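Local coordinates for protein probable oxidoreductase (Pseudomonas aeruginosa, PDB 4B7C) that probably catalyses an NADP-dependent oxidation or reduction as a medium-chain dehydrogenase/reductase, on a substrate not yet established, at residues R9-A14 with E314-T319; N45-L50 with L77-V82; L123-S128 with L303-D308; E307-G312 with K331-V336. One frame throughout, in Å; residues are numbered along the deposited sequence.

Contact 1. Residues R9-A14 with E314-T319; sequences RQYQLA and ETFPET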
loop_
_atom_site.group_PDB
_atom_site.type_symbol
_atom_site.label_atom_id
_atom_site.label_comp_id
_atom_site.label_asym_id
_atom_site.label_seq_id
_atom_site.Cartn_x
_atom_site.Cartn_y
_atom_site.Cartn_z
ATOM N N ARG B 9 36.085 17.556 17.225
ATOM C CA ARG B 9 36.058 17.619 15.766
ATOM C C ARG B 9 34.668 17.212 15.300
ATOM O O ARG B 9 34.099 16.234 15.800
ATOM C CB ARG B 9 37.094 16.701 15.119
ATOM C CG ARG B 9 38.535 16.961 15.554
ATOM C CD ARG B 9 39.457 15.879 15.033
ATOM N NE ARG B 9 39.088 14.565 15.537
ATOM C CZ ARG B 9 39.477 13.415 15.001
ATOM N NH1 ARG B 9 40.260 13.385 13.926
ATOM N NH2 ARG B 9 39.068 12.280 15.539
ATOM N N GLN B 10 34.148 17.954 14.326
ATOM C CA GLN B 10 32.799 17.735 13.815
ATOM C C GLN B 10 32.745 17.828 12.300
ATOM O O GLN B 10 33.418 18.664 11.693
ATOM C CB GLN B 10 31.840 18.785 14.352
ATOM C CG GLN B 10 31.835 18.997 15.845
ATOM C CD GLN B 10 30.838 20.084 16.214
ATOM O OE1 GLN B 10 30.848 21.164 15.627
ATOM N NE2 GLN B 10 29.937 19.783 17.148
ATOM N N TYR B 11 31.929 16.977 11.703
ATOM C CA TYR B 11 31.539 17.154 10.315
ATOM C C TYR B 11 30.181 17.825 10.275
ATOM O O TYR B 11 29.187 17.275 10.758
ATOM C CB TYR B 11 31.505 15.843 9.549
ATOM C CG TYR B 11 32.824 15.498 8.939
ATOM C CD1 TYR B 11 33.306 16.204 7.839
ATOM C CD2 TYR B 11 33.602 14.466 9.456
ATOM C CE1 TYR B 11 34.525 15.889 7.268
ATOM C CE2 TYR B 11 34.824 14.153 8.900
ATOM C CZ TYR B 11 35.281 14.869 7.802
ATOM O OH TYR B 11 36.493 14.556 7.255
ATOM N N GLN B 12 30.160 19.031 9.716
ATOM C CA GLN B 12 28.922 19.781 9.555
ATOM C C GLN B 12 28.423 19.658 8.127
ATOM O O GLN B 12 29.207 19.475 7.203
ATOM C CB GLN B 12 29.121 21.249 9.887
ATOM C CG GLN B 12 29.542 21.503 11.318
ATOM C CD GLN B 12 29.872 22.959 11.582
ATOM O OE1 GLN B 12 29.917 23.772 10.660
ATOM N NE2 GLN B 12 30.117 23.294 12.847
ATOM N N LEU B 13 27.107 19.734 7.960
ATOM C CA LEU B 13 26.513 19.781 6.626
ATOM C C LEU B 13 26.754 21.172 6.045
ATOM O O LEU B 13 26.279 22.169 6.587
ATOM C CB LEU B 13 25.022 19.460 6.665
ATOM C CG LEU B 13 24.302 19.393 5.310
ATOM C CD1 LEU B 13 24.822 18.223 4.488
ATOM C CD2 LEU B 13 22.795 19.313 5.504
ATOM N N ALA B 14 27.495 21.220 4.942
ATOM C CA ALA B 14 27.970 22.488 4.368
ATOM C C ALA B 14 27.071 22.955 3.223
ATOM O O ALA B 14 26.756 24.134 3.110
ATOM C CB ALA B 14 29.400 22.344 3.879
ATOM N N GLU B 314 37.827 11.296 10.561
ATOM C CA GLU B 314 38.251 12.136 9.435
ATOM C C GLU B 314 37.925 11.517 8.057
ATOM O O GLU B 314 37.791 12.236 7.081
ATOM C CB GLU B 314 39.755 12.522 9.559
ATOM C CG GLU B 314 40.762 11.376 9.376
ATOM C CD GLU B 314 40.942 10.497 10.612
ATOM O OE1 GLU B 314 40.285 10.738 11.654
ATOM O OE2 GLU B 314 41.752 9.542 10.536
ATOM N N THR B 315 37.801 10.193 7.993
ATOM C CA THR B 315 37.480 9.491 6.742
ATOM C C THR B 315 35.986 9.495 6.377
ATOM O O THR B 315 35.602 8.968 5.330
ATOM C CB THR B 315 37.930 8.017 6.767
ATOM O OG1 THR B 315 37.075 7.256 7.636
ATOM C CG2 THR B 315 39.402 7.898 7.209
ATOM N N PHE B 316 35.169 10.119 7.219
ATOM C CA PHE B 316 33.701 10.071 7.074
ATOM C C PHE B 316 33.143 10.311 5.641
ATOM O O PHE B 316 32.415 9.463 5.118
ATOM C CB PHE B 316 33.027 11.020 8.080
ATOM C CG PHE B 316 31.559 11.212 7.830
ATOM C CD1 PHE B 316 30.672 10.188 8.065
ATOM C CD2 PHE B 316 31.081 12.395 7.281
ATOM C CE1 PHE B 316 29.328 10.343 7.787
ATOM C CE2 PHE B 316 29.733 12.568 6.997
ATOM C CZ PHE B 316 28.850 11.530 7.255
ATOM N N PRO B 317 33.471 11.454 5.010
ATOM C CA PRO B 317 32.940 11.719 3.650
ATOM C C PRO B 317 33.224 10.626 2.645
ATOM O O PRO B 317 32.350 10.312 1.842
ATOM C CB PRO B 317 33.657 13.014 3.225
ATOM C CG PRO B 317 34.035 13.664 4.503
ATOM C CD PRO B 317 34.380 12.529 5.435
ATOM N N GLU B 318 34.446 10.089 2.648
ATOM C CA GLU B 318 34.807 9.036 1.690
ATOM C C GLU B 318 34.116 7.752 2.068
ATOM O O GLU B 318 33.584 7.067 1.200
ATOM C CB GLU B 318 36.319 8.777 1.581
ATOM C CG GLU B 318 37.108 8.466 2.827
ATOM C CD GLU B 318 37.839 9.671 3.387
ATOM O OE1 GLU B 318 37.123 10.651 3.647
ATOM O OE2 GLU B 318 39.098 9.660 3.581
ATOM N N THR B 319 34.180 7.420 3.359
ATOM C CA THR B 319 33.614 6.171 3.861
ATOM C C THR B 319 32.123 6.113 3.597
ATOM O O THR B 319 31.595 5.067 3.250
ATOM C CB THR B 319 33.893 5.979 5.366
ATOM O OG1 THR B 319 35.307 6.054 5.619
ATOM C CG2 THR B 319 33.349 4.635 5.825
#
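Tyr11, on the strand 7-13, reaches the 3-10 turn 314-315 with its hydroxyl and the first turn of helix 316-321 with its ring. OH donates to the backbone O of Glu314 at 2.7 Å, arriving 34° out of the carbonyl plane, with that oxygen near the plane of the ring at its edge. Phe316 has CG anti to the backbone N (chi1 170°). Its side chain and that of the tyrosine slide past each other in opposite directions, and Phe316 CD2 sits over one face of the Tyr11 ring. The ring planes are inclined at 43°, an oblique pairing, and Phe316 CB comes within 3.7 Å of Tyr11 CE2. Pro317 crosses the tyrosine at about a right angle, its CD 3.4 Å from Tyr11 CZ. Nearer the surface, Arg9, its chain bent at chi3, has NH1 3.5 Å from Glu314 OE1 in a salt bridge. Phe28 stacks on Tyr11, and Phe26 meets Phe316 edge-to-face. The chemistry is therefore graded: one short neutral hydrogen bond fixes the buried phenol among apolar groups, whereas the outer ion pair is long and weak, and Asp104 is the stronger partner of Arg9.

Contact 2. Residues N45-L50 with L77-V82; sequences NEYLSL and LGVGKV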
loop_
_atom_site.group_PDB
_atom_site.type_symbol
_atom_site.label_atom_id
_atom_site.label_comp_id
_atom_site.label_asym_id
_atom_site.label_seq_id
_atom_site.Cartn_x
_atom_site.Cartn_y
_atom_site.Cartn_z
ATOM N N ASN B 45 32.131 9.657 21.774
ATOM C CA ASN B 45 31.660 8.817 20.679
ATOM C C ASN B 45 32.723 7.786 20.303
ATOM O O ASN B 45 33.887 8.127 20.118
ATOM C CB ASN B 45 31.270 9.664 19.462
ATOM C CG ASN B 45 30.105 10.605 19.742
ATOM O OD1 ASN B 45 29.444 10.520 20.788
ATOM N ND2 ASN B 45 29.829 11.501 18.787
ATOM N N GLU B 46 32.313 6.529 20.189
ATOM C CA GLU B 46 33.253 5.441 19.905
ATOM C C GLU B 46 33.062 4.831 18.521
ATOM O O GLU B 46 34.034 4.611 17.792
ATOM C CB GLU B 46 33.144 4.346 20.971
ATOM C CG GLU B 46 33.678 4.772 22.346
ATOM C CD GLU B 46 34.471 3.722 23.122
ATOM O OE1 GLU B 46 34.499 2.519 22.712
ATOM O OE2 GLU B 46 35.090 4.148 24.154
ATOM N N TYR B 47 31.811 4.540 18.187
ATOM C CA TYR B 47 31.453 4.003 16.889
ATOM C C TYR B 47 30.212 4.714 16.348
ATOM O O TYR B 47 29.253 4.950 17.077
ATOM C CB TYR B 47 31.167 2.520 16.969
ATOM C CG TYR B 47 32.356 1.688 17.364
ATOM C CD1 TYR B 47 33.228 1.191 16.400
ATOM C CD2 TYR B 47 32.601 1.396 18.697
ATOM C CE1 TYR B 47 34.318 0.419 16.749
ATOM C CE2 TYR B 47 33.681 0.620 19.063
ATOM C CZ TYR B 47 34.541 0.137 18.092
ATOM O OH TYR B 47 35.613 -0.627 18.435
ATOM N N LEU B 48 30.243 5.014 15.053
ATOM C CA LEU B 48 29.122 5.658 14.361
ATOM C C LEU B 48 28.559 4.779 13.274
ATOM O O LEU B 48 29.287 4.052 12.596
ATOM C CB LEU B 48 29.542 6.980 13.749
ATOM C CG LEU B 48 30.100 8.009 14.724
ATOM C CD1 LEU B 48 30.536 9.235 13.942
ATOM C CD2 LEU B 48 29.125 8.375 15.850
ATOM N N SER B 49 27.235 4.801 13.168
ATOM C CA SER B 49 26.530 4.037 12.159
ATOM C C SER B 49 26.480 4.836 10.857
ATOM O O SER B 49 25.987 5.957 10.820
ATOM C CB SER B 49 25.115 3.707 12.599
ATOM O OG SER B 49 24.412 3.077 11.537
ATOM N N LEU B 50 27.022 4.254 9.798
ATOM C CA LEU B 50 26.870 4.827 8.471
ATOM C C LEU B 50 25.734 4.080 7.771
ATOM O O LEU B 50 25.824 2.862 7.561
ATOM C CB LEU B 50 28.185 4.766 7.689
ATOM C CG LEU B 50 29.191 5.902 7.936
ATOM C CD1 LEU B 50 29.406 6.210 9.408
ATOM C CD2 LEU B 50 30.522 5.548 7.290
ATOM N N LEU B 77 23.573 7.951 14.086
ATOM C CA LEU B 77 23.397 7.071 15.217
ATOM C C LEU B 77 24.772 6.537 15.597
ATOM O O LEU B 77 25.636 6.310 14.745
ATOM C CB LEU B 77 22.447 5.912 14.901
ATOM C CG LEU B 77 20.978 6.298 14.635
ATOM C CD1 LEU B 77 20.203 5.085 14.127
ATOM C CD2 LEU B 77 20.284 6.912 15.832
ATOM N N GLY B 78 24.984 6.343 16.881
ATOM C CA GLY B 78 26.266 5.850 17.351
ATOM C C GLY B 78 26.204 5.210 18.713
ATOM O O GLY B 78 25.179 5.276 19.395
ATOM N N VAL B 79 27.326 4.595 19.089
ATOM C CA VAL B 79 27.519 4.103 20.438
ATOM C C VAL B 79 28.692 4.827 21.055
ATOM O O VAL B 79 29.717 5.065 20.412
ATOM C CB VAL B 79 27.763 2.586 20.520
ATOM C CG1 VAL B 79 26.424 1.858 20.453
ATOM C CG2 VAL B 79 28.684 2.108 19.419
ATOM N N GLY B 80 28.536 5.173 22.318
ATOM C CA GLY B 80 29.565 5.914 23.030
ATOM C C GLY B 80 29.512 5.713 24.524
ATOM O O GLY B 80 28.570 5.123 25.053
ATOM N N LYS B 81 30.511 6.269 25.198
ATOM C CA LYS B 81 30.637 6.153 26.649
ATOM C C LYS B 81 30.287 7.459 27.327
ATOM O O LYS B 81 30.792 8.523 26.957
ATOM C CB LYS B 81 32.067 5.763 27.029
ATOM C CG LYS B 81 32.260 5.480 28.512
ATOM C CD LYS B 81 33.735 5.322 28.848
ATOM C CE LYS B 81 33.940 4.699 30.214
ATOM N NZ LYS B 81 35.379 4.809 30.620
ATOM N N VAL B 82 29.418 7.382 28.322
ATOM C CA VAL B 82 29.044 8.554 29.090
ATOM C C VAL B 82 30.205 8.956 29.997
ATOM O O VAL B 82 30.621 8.193 30.863
ATOM C CB VAL B 82 27.785 8.318 29.959
ATOM C CG1 VAL B 82 27.494 9.569 30.766
ATOM C CG2 VAL B 82 26.576 7.916 29.105
#
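Tyr47 and Val79 form the hydrogen-bonded pair at the middle of an antiparallel ladder between the strands 41-49 and 77-85. Val79 N donates to Tyr47 O at 2.8 Å, and Val79 O takes two donors in its carbonyl plane, Glu46 N at 3.0 Å and Tyr47 N at 3.1 Å. Two consecutive residues thus face one, a classic beta bulge, which shifts the register between Asn45-Gly80 and Tyr47-Val79. Beyond Tyr47 the ladder continues with Leu48 beside Gly78, and Ser49 N closes on Leu77 O at 2.7 Å.

Packing is tight around this centre. Val79 CG2, placed between the backbone N and the carbonyl carbon, lies 3.5 Å from Tyr47 CB, while the tyrosine ring leads away from the partner strand. On the face of Asn45 and Leu48, the glycines let the backbones close up: the CA atoms of Leu48 and Gly78 are 4.1 Å apart. Gly78 has no side chain, and its CA lies 3.1 Å from Tyr47 O, with Leu48 CD2 packed against it. The Glu46-Lys81 end is looser and partly exposed. There the extended lysine carries its amine away, and Glu46 OE2 remains 6.5 Å from Lys81 NZ, so the opposite charges do not meet.

Strand 41-49 has strand 331-335 as another neighbour, where Leu48 pairs with Leu334 through the backbone and Ser49 OG bonds to Lys331. Strand 77-85 pairs in turn with 95-97, and Pro124 and Leu127 of the segment before helix 132-145 pack on Tyr47.

Contact 3. Residues L123-S128 with L303-D308; sequences LPRYLS and LQSRED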
loop_
_atom_site.group_PDB
_atom_site.type_symbol
_atom_site.label_atom_id
_atom_site.label_comp_id
_atom_site.label_asym_id
_atom_site.label_seq_id
_atom_site.Cartn_x
_atom_site.Cartn_y
_atom_site.Cartn_z
ATOM N N LEU B 123 30.769 -3.825 21.007
ATOM C CA LEU B 123 30.159 -2.501 20.929
ATOM C C LEU B 123 29.561 -2.184 19.556
ATOM O O LEU B 123 28.443 -1.712 19.502
ATOM C CB LEU B 123 31.148 -1.406 21.318
ATOM C CG LEU B 123 31.208 -1.007 22.794
ATOM C CD1 LEU B 123 32.051 0.259 22.928
ATOM C CD2 LEU B 123 29.800 -0.719 23.312
ATOM N N PRO B 124 30.293 -2.464 18.463
ATOM C CA PRO B 124 29.761 -2.140 17.154
ATOM C C PRO B 124 28.499 -2.903 16.795
ATOM O O PRO B 124 27.728 -2.430 15.970
ATOM C CB PRO B 124 30.880 -2.564 16.200
ATOM C CG PRO B 124 32.109 -2.577 17.020
ATOM C CD PRO B 124 31.650 -3.036 18.368
ATOM N N ARG B 125 28.283 -4.054 17.429
ATOM C CA ARG B 125 27.094 -4.855 17.177
ATOM C C ARG B 125 25.802 -4.169 17.666
ATOM O O ARG B 125 24.702 -4.475 17.202
ATOM C CB ARG B 125 27.211 -6.248 17.793
ATOM C CG ARG B 125 26.065 -7.153 17.355
ATOM C CD ARG B 125 26.499 -8.566 17.037
ATOM N NE ARG B 125 27.671 -8.623 16.170
ATOM C CZ ARG B 125 28.644 -9.526 16.266
ATOM N NH1 ARG B 125 28.626 -10.468 17.208
ATOM N NH2 ARG B 125 29.656 -9.477 15.417
ATOM N N TYR B 126 25.954 -3.238 18.595
ATOM C CA TYR B 126 24.829 -2.419 19.052
ATOM C C TYR B 126 24.453 -1.342 18.022
ATOM O O TYR B 126 23.578 -0.516 18.268
ATOM C CB TYR B 126 25.134 -1.777 20.409
ATOM C CG TYR B 126 25.061 -2.787 21.528
ATOM C CD1 TYR B 126 23.840 -3.292 21.945
ATOM C CD2 TYR B 126 26.208 -3.236 22.151
ATOM C CE1 TYR B 126 23.762 -4.227 22.966
ATOM C CE2 TYR B 126 26.142 -4.157 23.173
ATOM C CZ TYR B 126 24.925 -4.669 23.577
ATOM O OH TYR B 126 24.893 -5.574 24.617
ATOM N N LEU B 127 25.142 -1.357 16.881
ATOM C CA LEU B 127 24.767 -0.531 15.726
ATOM C C LEU B 127 24.254 -1.377 14.577
ATOM O O LEU B 127 23.881 -0.837 13.541
ATOM C CB LEU B 127 25.958 0.284 15.239
ATOM C CG LEU B 127 26.474 1.319 16.206
ATOM C CD1 LEU B 127 27.681 1.997 15.564
ATOM C CD2 LEU B 127 25.369 2.304 16.535
ATOM N N SER B 128 24.277 -2.696 14.740
ATOM C CA SER B 128 23.874 -3.603 13.678
ATOM C C SER B 128 22.717 -4.474 14.139
ATOM O O SER B 128 21.613 -3.970 14.336
ATOM C CB SER B 128 25.055 -4.438 13.147
ATOM O OG SER B 128 25.622 -5.234 14.158
ATOM N N LEU B 303 21.425 -16.925 14.303
ATOM C CA LEU B 303 21.519 -15.713 13.498
ATOM C C LEU B 303 22.942 -15.142 13.557
ATOM O O LEU B 303 23.555 -15.133 14.612
ATOM C CB LEU B 303 20.513 -14.677 14.013
ATOM C CG LEU B 303 20.210 -13.485 13.104
ATOM C CD1 LEU B 303 18.744 -13.096 13.265
ATOM C CD2 LEU B 303 21.135 -12.321 13.422
ATOM N N GLN B 304 23.437 -14.664 12.417
ATOM C CA GLN B 304 24.786 -14.081 12.295
ATOM C C GLN B 304 24.753 -12.601 11.977
ATOM O O GLN B 304 23.892 -12.167 11.220
ATOM C CB GLN B 304 25.556 -14.748 11.146
ATOM C CG GLN B 304 25.982 -16.179 11.392
ATOM C CD GLN B 304 26.548 -16.822 10.146
ATOM O OE1 GLN B 304 26.221 -17.956 9.842
ATOM N NE2 GLN B 304 27.386 -16.096 9.417
ATOM N N SER B 305 25.738 -11.856 12.487
ATOM C CA SER B 305 25.865 -10.434 12.211
ATOM C C SER B 305 27.271 -10.047 11.767
ATOM O O SER B 305 28.249 -10.292 12.467
ATOM C CB SER B 305 25.493 -9.616 13.449
ATOM O OG SER B 305 25.460 -8.227 13.148
ATOM N N ARG B 306 27.360 -9.381 10.622
ATOM C CA ARG B 306 28.657 -8.881 10.130
ATOM C C ARG B 306 28.721 -7.358 10.146
ATOM O O ARG B 306 27.840 -6.672 9.622
ATOM C CB ARG B 306 29.065 -9.392 8.725
ATOM C CG ARG B 306 28.070 -9.135 7.610
ATOM C CD ARG B 306 28.475 -9.866 6.329
ATOM N NE ARG B 306 29.905 -9.735 6.002
ATOM C CZ ARG B 306 30.402 -9.871 4.778
ATOM N NH1 ARG B 306 29.596 -10.129 3.756
ATOM N NH2 ARG B 306 31.711 -9.728 4.579
ATOM N N GLU B 307 29.807 -6.841 10.706
ATOM C CA GLU B 307 30.083 -5.414 10.674
ATOM C C GLU B 307 31.348 -5.117 9.875
ATOM O O GLU B 307 32.358 -5.809 9.992
ATOM C CB GLU B 307 30.216 -4.845 12.082
ATOM C CG GLU B 307 28.945 -4.955 12.917
ATOM C CD GLU B 307 28.771 -6.318 13.564
ATOM O OE1 GLU B 307 29.793 -6.968 13.849
ATOM O OE2 GLU B 307 27.619 -6.746 13.777
ATOM N N ASP B 308 31.265 -4.093 9.037
ATOM C CA ASP B 308 32.419 -3.590 8.298
ATOM C C ASP B 308 32.911 -2.327 8.988
ATOM O O ASP B 308 32.310 -1.256 8.849
ATOM C CB ASP B 308 32.045 -3.310 6.829
ATOM C CG ASP B 308 33.228 -2.842 5.994
ATOM O OD1 ASP B 308 34.386 -3.145 6.354
ATOM O OD2 ASP B 308 32.988 -2.168 4.962
#
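Arg125 and Glu307 form a bidentate, side-on salt bridge at the surface that ties the 3-10 turn 123-127, ahead of helix 132-145, to the start of the strand 307-311. The arginine grips the carboxylate with two nitrogens. NE donates to Glu307 OE2 at 3.0 Å, and NH2 donates to Glu307 OE1 at 3.0 Å through the syn lone pair of that oxygen. Both bonds are fairly straight, at 168° and 161°, and both acceptors lie close to the guanidinium plane, although the planes of the two groups are turned 34° apart. Bends at chi2 and chi3 of Arg125 turn NE toward the carboxylate, while Glu307 folds at chi2, and the two side chains cross at about a right angle.

The bidentate pair is reinforced by two serines. Ser128 OG donates to Glu307 OE2 at 2.5 Å from the anti side, and Ser305 OG donates to the same oxygen at 2.7 Å, nearly in line with its C-O bond. OE2 thus accepts three donors, an environment that would be expected to favour the ionised carboxylate. In medium-chain dehydrogenases/reductases a GroES-like domain is joined to a Rossmann domain, and the chain here passes from helix 287-299 through Ser305 back to the sheet that holds strand 307-311; Leu298 of that helix packs against Ser305. Ser305 also sets its CB 3.6 Å from Arg125 NE, beside the arginine chain. Pro124 directs its CB toward the second segment and touches the aliphatic part of Glu307 lightly, with CB 4.5 Å from Glu307 CG.

Contact 4. Residues E307-G312 with K331-V336; sequences EDIVEG and KLVLKV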
loop_
_atom_site.group_PDB
_atom_site.type_symbol
_atom_site.label_atom_id
_atom_site.label_comp_id
_atom_site.label_asym_id
_atom_site.label_seq_id
_atom_site.Cartn_x
_atom_site.Cartn_y
_atom_site.Cartn_z
ATOM N N GLU B 307 29.807 -6.841 10.706
ATOM C CA GLU B 307 30.083 -5.414 10.674
ATOM C C GLU B 307 31.348 -5.117 9.875
ATOM O O GLU B 307 32.358 -5.809 9.992
ATOM C CB GLU B 307 30.216 -4.845 12.082
ATOM C CG GLU B 307 28.945 -4.955 12.917
ATOM C CD GLU B 307 28.771 -6.318 13.564
ATOM O OE1 GLU B 307 29.793 -6.968 13.849
ATOM O OE2 GLU B 307 27.619 -6.746 13.777
ATOM N N ASP B 308 31.265 -4.093 9.037
ATOM C CA ASP B 308 32.419 -3.590 8.298
ATOM C C ASP B 308 32.911 -2.327 8.988
ATOM O O ASP B 308 32.310 -1.256 8.849
ATOM C CB ASP B 308 32.045 -3.310 6.829
ATOM C CG ASP B 308 33.228 -2.842 5.994
ATOM O OD1 ASP B 308 34.386 -3.145 6.354
ATOM O OD2 ASP B 308 32.988 -2.168 4.962
ATOM N N ILE B 309 34.016 -2.457 9.717
ATOM C CA ILE B 309 34.531 -1.372 10.549
ATOM C C ILE B 309 35.676 -0.622 9.886
ATOM O O ILE B 309 36.722 -1.196 9.581
ATOM C CB ILE B 309 34.986 -1.883 11.926
ATOM C CG1 ILE B 309 33.776 -2.398 12.698
ATOM C CG2 ILE B 309 35.640 -0.759 12.728
ATOM C CD1 ILE B 309 34.141 -3.340 13.836
ATOM N N VAL B 310 35.446 0.659 9.634
ATOM C CA VAL B 310 36.451 1.551 9.059
ATOM C C VAL B 310 36.869 2.537 10.131
ATOM O O VAL B 310 36.027 3.029 10.889
ATOM C CB VAL B 310 35.916 2.347 7.846
ATOM C CG1 VAL B 310 36.901 3.434 7.431
ATOM C CG2 VAL B 310 35.578 1.410 6.692
ATOM N N GLU B 311 38.165 2.827 10.184
ATOM C CA GLU B 311 38.723 3.622 11.272
ATOM C C GLU B 311 38.981 5.060 10.888
ATOM O O GLU B 311 39.460 5.348 9.789
ATOM C CB GLU B 311 40.006 2.985 11.808
ATOM C CG GLU B 311 39.773 1.619 12.451
ATOM C CD GLU B 311 40.968 1.119 13.247
ATOM O OE1 GLU B 311 41.588 1.963 13.908
ATOM O OE2 GLU B 311 41.280 -0.102 13.244
ATOM N N GLY B 312 38.616 5.956 11.800
ATOM C CA GLY B 312 38.948 7.366 11.693
ATOM C C GLY B 312 37.789 8.271 11.300
ATOM O O GLY B 312 37.287 8.217 10.169
ATOM N N LYS B 331 27.275 -4.405 7.654
ATOM C CA LYS B 331 26.860 -3.127 8.228
ATOM C C LYS B 331 28.046 -2.192 8.409
ATOM O O LYS B 331 29.021 -2.526 9.076
ATOM C CB LYS B 331 26.146 -3.357 9.561
ATOM C CG LYS B 331 26.089 -2.129 10.465
ATOM C CD LYS B 331 25.056 -1.155 9.990
ATOM C CE LYS B 331 25.146 0.163 10.708
ATOM N NZ LYS B 331 25.186 1.265 9.720
ATOM N N LEU B 332 27.963 -1.023 7.785
ATOM C CA LEU B 332 29.083 -0.091 7.778
ATOM C C LEU B 332 29.139 0.695 9.079
ATOM O O LEU B 332 28.206 1.425 9.438
ATOM C CB LEU B 332 29.010 0.863 6.577
ATOM C CG LEU B 332 30.258 1.699 6.307
ATOM C CD1 LEU B 332 31.523 0.864 6.200
ATOM C CD2 LEU B 332 30.029 2.450 4.999
ATOM N N VAL B 333 30.285 0.581 9.743
ATOM C CA VAL B 333 30.521 1.250 11.024
ATOM C C VAL B 333 31.817 2.039 11.003
ATOM O O VAL B 333 32.854 1.537 10.545
ATOM C CB VAL B 333 30.591 0.235 12.176
ATOM C CG1 VAL B 333 31.035 0.928 13.464
ATOM C CG2 VAL B 333 29.230 -0.424 12.353
ATOM N N LEU B 334 31.746 3.279 11.467
ATOM C CA LEU B 334 32.916 4.154 11.532
ATOM C C LEU B 334 33.428 4.233 12.964
ATOM O O LEU B 334 32.732 4.731 13.847
ATOM C CB LEU B 334 32.589 5.560 11.013
ATOM C CG LEU B 334 33.758 6.544 10.872
ATOM C CD1 LEU B 334 34.695 6.084 9.757
ATOM C CD2 LEU B 334 33.291 7.964 10.593
ATOM N N LYS B 335 34.635 3.719 13.189
ATOM C CA LYS B 335 35.277 3.825 14.497
ATOM C C LYS B 335 35.855 5.214 14.626
ATOM O O LYS B 335 36.659 5.634 13.799
ATOM C CB LYS B 335 36.382 2.785 14.689
ATOM C CG LYS B 335 36.939 2.753 16.109
ATOM C CD LYS B 335 38.140 1.826 16.231
ATOM C CE LYS B 335 38.425 1.457 17.680
ATOM N NZ LYS B 335 38.761 2.640 18.521
ATOM N N VAL B 336 35.420 5.932 15.654
ATOM C CA VAL B 336 35.889 7.275 15.885
ATOM C C VAL B 336 37.232 7.106 16.563
ATOM O O VAL B 336 38.016 8.026 16.572
ATOM C CB VAL B 336 34.945 8.114 16.788
ATOM C CG1 VAL B 336 35.502 9.507 17.037
ATOM C CG2 VAL B 336 33.540 8.197 16.219
#
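Asp308 to Val310 and Leu332 to Leu334 run side by side as parallel strands, in register residue for residue and joined by five backbone hydrogen bonds, from Asp308 N to Lys331 O (2.7 Å) through to Gly312 N to Lys335 O (2.8 Å). On the face of Asp308 and Val310, the branched ends of the leucines turn in toward the first strand. Leu332 CD1 touches both Asp308 OD2, at 3.6 Å, and Val310 CG2, at 4.1 Å; the same OD2 makes a salt bridge with Lys322. Leu334, whose chi2 (68°) places CD1, sets that methyl against two carbonyl oxygens, at 3.4 Å from Gly312 O and 3.5 Å from Val310 O, with Val310 CG1 next to it. On the other face Ile309 lies alongside Val333, CG1 to CB 4.2 Å, while its CG2 reaches over to Lys335 CB. Farther out, Glu311 and Lys335 point the same way, in contact through their carbon chains. Gly312 adopts backbone angles (phi 106°, psi 113°) that call for glycine where the strand ends. Thr319 and Phe316 of helix 316-321 pack on the leucine face, completing a beta-alpha-beta crossover unit of strand, helix and parallel strand.

In the fold
Contacts 2, 3 and 4 all reach the mixed sheet: strands 41-49 and 331-335 are neighbours in it, and strand 307-311 flanks the latter. Contact 4 lies between contacts 1 and 3, its centre about 14 Å and about 10 Å from theirs and about 10 Å from that of contact 2; the centres of contacts 1 and 3 are about 22 Å apart. Along the chain contact 1 opens first, contact 2 closes before contact 3 opens, and contact 3 runs into contact 4 through Glu307 and Asp308. The second segment of contact 1 comes between the two strands of contact 4. The C-terminal residues thus return from the Rossmann region to complete the sheet of the N-terminal, GroES-like region.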